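PDB 5MP7: ribose-phosphate pyrophosphokinase from Mycobacterium smegmatis, which makes 5-phospho-alpha-D-ribose 1-diphosphate (PRPP) by moving the pyrophosphoryl group of ATP to the 1-hydroxyl of ribose 5-phosphate, with magnesium as cofactor. Local coordinates for the interface of chains A and B. Coordinates in Å, arbitrary orientation; residue numbers count along the deposited sequence, not the author numbering. Chains: chain A/B, Ribose-phosphate pyrophosphokinase.

The interface of chains A and B. Residues chain A 45, 47; chain B 67-68, 71, 99, 104, 262.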
# COMPACT_ATOMS: atom_id res chain seq x y z
N ASN A 45 -33.60 -13.37 -0.41
CA ASN A 45 -33.90 -13.70 -1.82
C ASN A 45 -35.32 -13.36 -2.32
O ASN A 45 -35.49 -12.89 -3.44
CB ASN A 45 -33.67 -15.20 -1.98
CG ASN A 45 -33.38 -15.59 -3.40
OD1 ASN A 45 -33.45 -14.78 -4.32
ND2 ASN A 45 -33.03 -16.85 -3.59
N GLU A 47 -37.56 -16.00 -1.93
CA GLU A 47 -38.07 -17.38 -1.86
C GLU A 47 -38.87 -17.57 -0.58
O GLU A 47 -38.46 -17.17 0.49
CB GLU A 47 -36.94 -18.42 -1.90
CG GLU A 47 -36.44 -18.77 -3.30
CD GLU A 47 -35.09 -19.51 -3.31
OE1 GLU A 47 -34.75 -20.20 -2.30
OE2 GLU A 47 -34.33 -19.39 -4.32
N HIS B 67 -33.39 -14.34 -11.68
CA HIS B 67 -34.35 -14.34 -10.56
C HIS B 67 -33.81 -13.75 -9.29
O HIS B 67 -33.70 -14.44 -8.28
CB HIS B 67 -34.86 -15.75 -10.32
CG HIS B 67 -35.73 -16.25 -11.43
ND1 HIS B 67 -35.23 -16.91 -12.53
CD2 HIS B 67 -37.06 -16.14 -11.63
CE1 HIS B 67 -36.22 -17.19 -13.35
NE2 HIS B 67 -37.34 -16.76 -12.82
N PRO B 68 -33.46 -12.46 -9.34
CA PRO B 68 -33.04 -11.78 -8.14
C PRO B 68 -34.25 -11.37 -7.32
O PRO B 68 -35.38 -11.55 -7.77
CB PRO B 68 -32.33 -10.54 -8.68
CG PRO B 68 -33.08 -10.23 -9.93
CD PRO B 68 -33.31 -11.59 -10.52
N LEU B 71 -38.10 -12.34 -6.08
CA LEU B 71 -37.98 -13.47 -7.01
C LEU B 71 -39.28 -13.99 -7.64
O LEU B 71 -39.30 -14.36 -8.81
CB LEU B 71 -37.22 -14.57 -6.28
CG LEU B 71 -37.13 -15.99 -6.76
CD1 LEU B 71 -35.82 -16.59 -6.27
CD2 LEU B 71 -38.28 -16.79 -6.22
N PHE B 99 -30.01 -18.73 -12.61
CA PHE B 99 -30.13 -19.16 -11.22
C PHE B 99 -31.53 -19.77 -11.07
O PHE B 99 -32.53 -19.08 -11.25
CB PHE B 99 -29.92 -17.93 -10.32
CG PHE B 99 -30.21 -18.16 -8.88
CD1 PHE B 99 -29.21 -18.63 -8.04
CD2 PHE B 99 -31.46 -17.84 -8.35
CE1 PHE B 99 -29.43 -18.80 -6.69
CE2 PHE B 99 -31.71 -18.02 -7.01
CZ PHE B 99 -30.68 -18.49 -6.18
N ARG B 104 -32.83 -24.68 -3.56
CA ARG B 104 -32.54 -25.17 -2.21
C ARG B 104 -33.64 -26.04 -1.59
O ARG B 104 -33.35 -26.90 -0.77
CB ARG B 104 -32.14 -24.03 -1.28
CG ARG B 104 -30.72 -23.55 -1.59
CD ARG B 104 -30.39 -22.28 -0.85
NE ARG B 104 -31.29 -21.20 -1.26
CZ ARG B 104 -31.34 -20.00 -0.69
NH1 ARG B 104 -30.54 -19.69 0.32
NH2 ARG B 104 -32.19 -19.09 -1.16
N VAL B 262 -25.87 -14.07 -4.76
CA VAL B 262 -27.18 -13.62 -4.34
C VAL B 262 -26.93 -12.42 -3.44
O VAL B 262 -27.59 -11.39 -3.58
CB VAL B 262 -27.92 -14.68 -3.54
CG1 VAL B 262 -29.31 -14.18 -3.12
CG2 VAL B 262 -28.04 -15.97 -4.33
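A:Glu47 reaches across the subunit boundary and forms a salt bridge with B:Arg104. The carboxylate oxygen A:Glu47 OE1 accepts a hydrogen bond from the guanidinium nitrogen B:Arg104 NH2 at 3.0 Å. The bond is bent, with 139° at the hydrogen. NH2 approaches OE1 from above the carboxylate plane, and the two flat groups are turned 72° against each other. OE1 is itself tilted out of the guanidinium plane. The bridge is steep rather than flat and paired. The other carboxylate oxygen, A:Glu47 OE2, lies at the edge of the guanidinium, in its plane, but farther off. The A:Glu47 chain is extended beyond CG and carries the carboxylate out to its partner. B:Arg104 bends at chi3, which turns its guanidinium off the line of the inner chain.

The aliphatic part of A:Glu47 also packs. A:Glu47 CG lies 3.7 Å from the methyl CD1 of B:Leu71, a residue that starts helix 71-87. The same methyl, B:Leu71 CD1, is 3.6 Å from the amide oxygen OD1 of A:Asn45. B:Leu71 CD1 therefore touches both chain A side chains.

A:Asn45 has CG anti to the backbone N (chi1 -157°), and its amide points into the chain B surface. The amide nitrogen A:Asn45 ND2 lies beyond the CE2 and CZ end of the B:Phe99 ring, not over its face, 3.9 Å from CE2. The amide and ring planes are steeply turned. A:Asn45 ND2 also lies 3.4 Å from B:Arg104 NH2, a near approach without a hydrogen bond. B:Val262 borders the amide through its methyl CG1. The backbone O of B:His67 lies near A:Asn45 OD1.

A:Asn45 and A:Glu47 of one subunit and B:Arg104 of the other probably contribute to an ATP site. The nucleotide site is thus probably shared between subunits of the homohexamer. The bridge may hold B:Arg104 ready near the nucleotide. Two-fold symmetry repeats the contact with the chains exchanged. The second carboxylate oxygen, A:Glu47 OE2, stands 3.7 Å from B:Leu71 CD1.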